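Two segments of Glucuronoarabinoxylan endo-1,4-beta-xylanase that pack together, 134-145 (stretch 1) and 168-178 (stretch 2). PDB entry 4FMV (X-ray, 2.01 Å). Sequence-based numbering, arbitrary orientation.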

ATOM      1  N   ASP A 134      14.706  -6.117  -9.409  1.00  9.93           N
ATOM      2  CA  ASP A 134      14.073  -7.394  -9.127  1.00 13.05           C
ATOM      3  C   ASP A 134      12.691  -7.072  -8.566  1.00 15.66           C
ATOM      4  O   ASP A 134      12.552  -6.619  -7.411  1.00 15.38           O
ATOM      5  CB  ASP A 134      14.910  -8.198  -8.116  1.00 19.53           C
ATOM      6  CG  ASP A 134      16.247  -8.699  -8.707  1.00 26.90           C
ATOM      7  OD1 ASP A 134      16.328  -8.890  -9.942  1.00 30.28           O
ATOM      8  OD2 ASP A 134      17.217  -8.913  -7.934  1.00 28.36           O
ATOM      9  N   LEU A 135      11.659  -7.331  -9.368  1.00 15.20           N
ATOM     10  CA  LEU A 135      10.294  -7.011  -8.954  1.00 14.57           C
ATOM     11  C   LEU A 135       9.943  -7.786  -7.703  1.00 13.51           C
ATOM     12  O   LEU A 135      10.159  -8.999  -7.655  1.00 12.59           O
ATOM     13  CB  LEU A 135       9.288  -7.413 -10.020  1.00 12.19           C
ATOM     14  CG  LEU A 135       8.885  -6.461 -11.124  1.00 14.74           C
ATOM     15  CD1 LEU A 135       7.645  -7.070 -11.812  1.00  9.84           C
ATOM     16  CD2 LEU A 135       8.619  -5.056 -10.588  1.00 11.09           C
ATOM     17  N   TYR A 136       9.360  -7.107  -6.719  1.00 11.23           N
ATOM     18  CA  TYR A 136       8.963  -7.788  -5.490  1.00 10.63           C
ATOM     19  C   TYR A 136       7.796  -8.737  -5.736  1.00  9.78           C
ATOM     20  O   TYR A 136       7.781  -9.851  -5.230  1.00  9.75           O
ATOM     21  CB  TYR A 136       8.607  -6.779  -4.377  1.00 12.70           C
ATOM     22  CG  TYR A 136       8.476  -7.430  -3.020  1.00 11.93           C
ATOM     23  CD1 TYR A 136       9.581  -7.584  -2.204  1.00 10.91           C
ATOM     24  CD2 TYR A 136       7.254  -7.931  -2.578  1.00 10.49           C
ATOM     25  CE1 TYR A 136       9.485  -8.198  -0.969  1.00 14.65           C
ATOM     26  CE2 TYR A 136       7.147  -8.550  -1.351  1.00 10.74           C
ATOM     27  CZ  TYR A 136       8.264  -8.674  -0.554  1.00 13.83           C
ATOM     28  OH  TYR A 136       8.165  -9.286   0.658  1.00 15.48           O
ATOM     29  N   ALA A 137       6.800  -8.274  -6.491  1.00  9.15           N
ATOM     30  CA  ALA A 137       5.615  -9.072  -6.787  1.00  8.88           C
ATOM     31  C   ALA A 137       4.952  -8.553  -8.058  1.00 10.20           C
ATOM     32  O   ALA A 137       5.176  -7.407  -8.467  1.00  7.80           O
ATOM     33  CB  ALA A 137       4.606  -9.005  -5.612  1.00  7.41           C
ATOM     34  N   ILE A 138       4.129  -9.395  -8.676  1.00  8.65           N
ATOM     35  CA  ILE A 138       3.365  -8.993  -9.838  1.00  7.92           C
ATOM     36  C   ILE A 138       1.919  -9.471  -9.680  1.00  9.42           C
ATOM     37  O   ILE A 138       1.695 -10.587  -9.210  1.00  7.29           O
ATOM     38  CB  ILE A 138       4.009  -9.527 -11.143  1.00 10.35           C
ATOM     39  CG1 ILE A 138       3.398  -8.823 -12.372  1.00  7.58           C
ATOM     40  CG2 ILE A 138       3.907 -11.076 -11.217  1.00  6.68           C
ATOM     41  CD1 ILE A 138       4.283  -8.944 -13.643  1.00 10.89           C
ATOM     42  N   SER A 139       0.967  -8.605 -10.046  1.00 10.29           N
ATOM     43  CA  SER A 139      -0.455  -8.822  -9.807  1.00 12.75           C
ATOM     44  C   SER A 139      -1.125  -9.405 -11.043  1.00 12.56           C
ATOM     45  O   SER A 139      -0.761  -9.058 -12.163  1.00 11.72           O
ATOM     46  CB  SER A 139      -1.137  -7.505  -9.383  1.00 13.93           C
ATOM     47  OG  SER A 139      -2.531  -7.652  -9.104  1.00 12.40           O
ATOM     48  N   VAL A 140      -2.083 -10.307 -10.830  1.00 10.58           N
ATOM     49  CA  VAL A 140      -2.821 -10.932 -11.923  1.00 10.16           C
ATOM     50  C   VAL A 140      -3.727  -9.895 -12.597  1.00  8.68           C
ATOM     51  O   VAL A 140      -3.777  -9.803 -13.821  1.00 12.27           O
ATOM     52  CB  VAL A 140      -3.677 -12.149 -11.432  1.00  6.48           C
ATOM     53  CG1 VAL A 140      -4.520 -12.752 -12.579  1.00  4.56           C
ATOM     54  CG2 VAL A 140      -2.787 -13.212 -10.780  1.00  8.55           C
ATOM     55  N   GLN A 141      -4.508  -9.166 -11.810  1.00  7.82           N
ATOM     56  CA  GLN A 141      -5.388  -8.156 -12.385  1.00  7.67           C
ATOM     57  C   GLN A 141      -5.698  -7.023 -11.398  1.00 11.82           C
ATOM     58  O   GLN A 141      -6.040  -7.287 -10.235  1.00 12.62           O
ATOM     59  CB  GLN A 141      -6.720  -8.849 -12.805  1.00  5.98           C
ATOM     60  CG  GLN A 141      -7.834  -7.866 -13.292  1.00  6.84           C
ATOM     61  CD  GLN A 141      -7.535  -7.212 -14.638  1.00  9.20           C
ATOM     62  OE1 GLN A 141      -7.186  -7.899 -15.598  1.00  5.63           O
ATOM     63  NE2 GLN A 141      -7.688  -5.865 -14.718  1.00  7.22           N
ATOM     64  N   ASN A 142      -5.715  -5.788 -11.883  1.00  8.95           N
ATOM     65  CA  ASN A 142      -6.297  -4.680 -11.132  1.00  9.23           C
ATOM     66  C   ASN A 142      -7.836  -4.714 -11.158  1.00 11.74           C
ATOM     67  O   ASN A 142      -8.437  -4.733 -12.235  1.00 11.21           O
ATOM     68  CB  ASN A 142      -5.864  -3.349 -11.737  1.00 11.07           C
ATOM     69  CG  ASN A 142      -6.422  -2.172 -10.970  1.00 11.03           C
ATOM     70  OD1 ASN A 142      -6.004  -1.927  -9.838  1.00 11.03           O
ATOM     71  ND2 ASN A 142      -7.392  -1.452 -11.559  1.00  7.93           N
ATOM     72  N   GLU A 143      -8.461  -4.676  -9.985  1.00  9.60           N
ATOM     73  CA  GLU A 143      -9.929  -4.591  -9.864  1.00  8.64           C
ATOM     74  C   GLU A 143     -10.689  -5.435 -10.879  1.00 11.85           C
ATOM     75  O   GLU A 143     -11.474  -4.902 -11.671  1.00 13.85           O
ATOM     76  CB  GLU A 143     -10.394  -3.128  -9.918  1.00  7.43           C
ATOM     77  CG  GLU A 143      -9.717  -2.284  -8.829  1.00  3.70           C
ATOM     78  CD  GLU A 143     -10.294  -0.900  -8.683  1.00  4.40           C
ATOM     79  OE1 GLU A 143     -11.243  -0.572  -9.403  1.00  7.02           O
ATOM     80  OE2 GLU A 143      -9.783  -0.135  -7.843  1.00  8.14           O
ATOM     81  N   PRO A 144     -10.468  -6.760 -10.845  1.00  7.92           N
ATOM     82  CA  PRO A 144     -11.154  -7.678 -11.754  1.00  7.52           C
ATOM     83  C   PRO A 144     -12.651  -7.611 -11.533  1.00  6.88           C
ATOM     84  O   PRO A 144     -13.402  -8.053 -12.403  1.00  6.25           O
ATOM     85  CB  PRO A 144     -10.657  -9.045 -11.292  1.00  6.44           C
ATOM     86  CG  PRO A 144     -10.342  -8.830  -9.807  1.00  5.82           C
ATOM     87  CD  PRO A 144      -9.659  -7.482  -9.848  1.00  6.16           C
ATOM     88  N   ASP A 145     -13.060  -7.149 -10.349  1.00 11.88           N
ATOM     89  CA  ASP A 145     -14.488  -7.002  -9.995  1.00  8.22           C
ATOM     90  C   ASP A 145     -15.076  -5.585 -10.132  1.00 12.44           C
ATOM     91  O   ASP A 145     -16.214  -5.376  -9.729  1.00 10.25           O
ATOM     92  CB  ASP A 145     -14.768  -7.558  -8.596  1.00  5.63           C
ATOM     93  CG  ASP A 145     -13.913  -6.893  -7.528  1.00 11.68           C
ATOM     94  OD1 ASP A 145     -13.053  -6.057  -7.896  1.00 10.48           O
ATOM     95  OD2 ASP A 145     -14.105  -7.198  -6.330  1.00  8.28           O
ATOM     96  N   SER A 168       3.606 -20.753 -12.437  1.00 15.53           N
ATOM     97  CA  SER A 168       4.693 -20.706 -13.413  1.00 16.56           C
ATOM     98  C   SER A 168       5.316 -19.305 -13.452  1.00 15.30           C
ATOM     99  O   SER A 168       6.246 -19.038 -14.226  1.00 14.50           O
ATOM    100  CB  SER A 168       4.177 -21.100 -14.795  1.00 19.09           C
ATOM    101  OG  SER A 168       3.333 -20.089 -15.315  1.00 22.37           O
ATOM    102  N   ILE A 169       4.784 -18.400 -12.631  1.00 12.73           N
ATOM    103  CA  ILE A 169       5.279 -17.028 -12.620  1.00 13.69           C
ATOM    104  C   ILE A 169       6.559 -16.903 -11.783  1.00 14.24           C
ATOM    105  O   ILE A 169       6.637 -17.379 -10.661  1.00 17.21           O
ATOM    106  CB  ILE A 169       4.188 -16.007 -12.211  1.00 14.27           C
ATOM    107  CG1 ILE A 169       3.080 -15.986 -13.277  1.00 14.55           C
ATOM    108  CG2 ILE A 169       4.806 -14.598 -12.040  1.00 13.37           C
ATOM    109  CD1 ILE A 169       1.803 -15.315 -12.835  1.00 13.79           C
ATOM    110  N   ASN A 170       7.532 -16.209 -12.345  1.00 14.22           N
ATOM    111  CA  ASN A 170       8.925 -16.167 -11.888  1.00 15.84           C
ATOM    112  C   ASN A 170       9.118 -15.123 -10.790  1.00 14.06           C
ATOM    113  O   ASN A 170      10.139 -14.457 -10.750  1.00 13.56           O
ATOM    114  CB  ASN A 170       9.931 -16.032 -13.027  1.00 15.06           C
ATOM    115  CG  ASN A 170      10.017 -17.288 -13.864  1.00 18.69           C
ATOM    116  OD1 ASN A 170       9.995 -18.405 -13.333  1.00 21.09           O
ATOM    117  ND2 ASN A 170      10.080 -17.121 -15.178  1.00 19.32           N
ATOM    118  N   CYS A 171       8.025 -14.752 -10.143  1.00 11.44           N
ATOM    119  CA  CYS A 171       8.072 -13.708  -9.133  1.00 15.15           C
ATOM    120  C   CYS A 171       7.010 -14.010  -8.062  1.00 15.34           C
ATOM    121  O   CYS A 171       6.219 -14.952  -8.219  1.00 17.19           O
ATOM    122  CB  CYS A 171       7.753 -12.401  -9.887  1.00 12.83           C
ATOM    123  SG  CYS A 171       7.702 -10.901  -8.995  1.00 18.63           S
ATOM    124  N   ARG A 172       6.945 -13.216  -6.994  1.00  9.73           N
ATOM    125  CA  ARG A 172       5.811 -13.368  -6.074  1.00 11.26           C
ATOM    126  C   ARG A 172       4.535 -12.962  -6.825  1.00 12.91           C
ATOM    127  O   ARG A 172       4.555 -12.048  -7.659  1.00 11.79           O
ATOM    128  CB  ARG A 172       5.955 -12.501  -4.820  1.00 10.63           C
ATOM    129  CG  ARG A 172       7.120 -12.872  -3.857  1.00 12.05           C
ATOM    130  CD  ARG A 172       7.046 -11.958  -2.614  1.00 14.88           C
ATOM    131  NE  ARG A 172       8.171 -12.116  -1.691  1.00 18.59           N
ATOM    132  CZ  ARG A 172       9.385 -11.643  -1.939  1.00 19.90           C
ATOM    133  NH1 ARG A 172       9.614 -11.010  -3.089  1.00 21.01           N
ATOM    134  NH2 ARG A 172      10.364 -11.807  -1.053  1.00 20.01           N
ATOM    135  N   VAL A 173       3.434 -13.637  -6.526  1.00 10.40           N
ATOM    136  CA  VAL A 173       2.157 -13.343  -7.162  1.00 11.49           C
ATOM    137  C   VAL A 173       1.217 -12.598  -6.211  1.00 11.03           C
ATOM    138  O   VAL A 173       1.011 -13.011  -5.062  1.00  8.42           O
ATOM    139  CB  VAL A 173       1.470 -14.639  -7.654  1.00 14.22           C
ATOM    140  CG1 VAL A 173       0.027 -14.358  -8.118  1.00 14.04           C
ATOM    141  CG2 VAL A 173       2.295 -15.291  -8.769  1.00 12.40           C
ATOM    142  N   MET A 174       0.645 -11.502  -6.700  1.00  6.38           N
ATOM    143  CA  MET A 174      -0.328 -10.744  -5.945  1.00  8.28           C
ATOM    144  C   MET A 174      -1.705 -10.968  -6.549  1.00  9.53           C
ATOM    145  O   MET A 174      -1.856 -10.974  -7.760  1.00  9.09           O
ATOM    146  CB  MET A 174       0.011  -9.250  -6.016  1.00 11.23           C
ATOM    147  CG  MET A 174      -1.095  -8.330  -5.509  1.00 10.38           C
ATOM    148  SD  MET A 174      -0.610  -6.565  -5.614  1.00 10.58           S
ATOM    149  CE  MET A 174       0.642  -6.455  -4.325  1.00  5.54           C
ATOM    150  N   ALA A 175      -2.712 -11.134  -5.704  1.00  9.38           N
ATOM    151  CA  ALA A 175      -4.081 -11.141  -6.185  1.00 10.74           C
ATOM    152  C   ALA A 175      -5.033 -10.886  -5.033  1.00  8.67           C
ATOM    153  O   ALA A 175      -4.639 -11.058  -3.877  1.00 10.64           O
ATOM    154  CB  ALA A 175      -4.372 -12.520  -6.756  1.00  8.33           C
ATOM    155  N   PRO A 176      -6.325 -10.715  -5.336  1.00  9.98           N
ATOM    156  CA  PRO A 176      -7.072 -10.255  -6.525  1.00 10.49           C
ATOM    157  C   PRO A 176      -7.116  -8.745  -6.801  1.00 11.34           C
ATOM    158  O   PRO A 176      -7.634  -8.389  -7.847  1.00 10.79           O
ATOM    159  CB  PRO A 176      -8.463 -10.869  -6.320  1.00 12.17           C
ATOM    160  CG  PRO A 176      -8.641 -10.806  -4.870  1.00  9.69           C
ATOM    161  CD  PRO A 176      -7.267 -11.102  -4.265  1.00 10.25           C
ATOM    162  N   GLU A 177      -6.746  -7.900  -5.832  1.00  9.84           N
ATOM    163  CA  GLU A 177      -6.933  -6.448  -5.935  1.00 10.64           C
ATOM    164  C   GLU A 177      -8.386  -6.045  -6.220  1.00 11.64           C
ATOM    165  O   GLU A 177      -8.660  -5.267  -7.132  1.00 10.28           O
ATOM    166  CB  GLU A 177      -6.001  -5.825  -6.977  1.00  6.19           C
ATOM    167  CG  GLU A 177      -4.487  -5.921  -6.637  1.00  6.97           C
ATOM    168  CD  GLU A 177      -3.702  -4.842  -7.349  1.00  8.24           C
ATOM    169  OE1 GLU A 177      -3.740  -3.704  -6.849  1.00  8.13           O
ATOM    170  OE2 GLU A 177      -3.083  -5.118  -8.416  1.00 11.29           O
ATOM    171  N   SER A 178      -9.307  -6.588  -5.436  1.00 10.29           N
ATOM    172  CA  SER A 178     -10.704  -6.176  -5.495  1.00  8.78           C
ATOM    173  C   SER A 178     -10.824  -4.691  -5.181  1.00  9.57           C
ATOM    174  O   SER A 178     -10.123  -4.174  -4.299  1.00  8.88           O
ATOM    175  CB  SER A 178     -11.533  -6.986  -4.495  1.00  8.52           C
ATOM    176  OG  SER A 178     -12.813  -6.407  -4.349  1.00 10.67           O
TER

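Two neighbouring parallel strands are joined by a staggered ladder, in which one residue of one strand bonds through both its N and its O to residues that flank its partner. The pairing of 134-145 with 168-178 follows this pattern. Ile-138 lies beside Val-173 and reaches around it: Ile-138 N donates to Arg-172 O (2.9 Å), and Ile-138 O accepts from Met-174 N (2.9 Å). Val-140 N then donates to Met-174 O (3.1 Å), extending the ladder. The strand directions diverge by 33°. Beyond the ladder, Gln-141 O and Pro-176 O, both acceptors, approach to 3.1 Å without bonding, while Glu-143 N makes a weak hydrogen bond to Glu-177 O (2.9 Å). A cis peptide bond precedes Pro-176.

Side chains alternate between the faces of the sheet. Ile-138 and Val-173 share one face. Branched aliphatic residues suit this buried setting, and Ile-138 CG2 packs on Ile-169 CG2 at 3.7 Å; farther along, Val-140 CG2 meets Val-173 CG1 at 4.0 Å. Ser-139 and Met-174 occupy the other face, where the small serine places its CB 3.9 Å from Met-174 SD and its OG donates to Glu-177 OE2 (2.7 Å), giving a buried carboxylate a polar partner.

The two ends close differently. At one, the exposed Arg-172 extends along Tyr-136, its guanidinium lying flat on the ring with planes at 3° and Arg-172 CZ 3.7 Å from the ring centroid, a cation-pi arrangement. Arg-172 NH1 also donates to Tyr-136 O (3.0 Å), so one long side chain serves both ring and backbone. At the other, Ser-178 OG gives a very short hydrogen bond to Asp-145 OD2 (2.5 Å). Together the stretches bury 844 Å², combining backbone pairing, apolar packing and specific polar contacts.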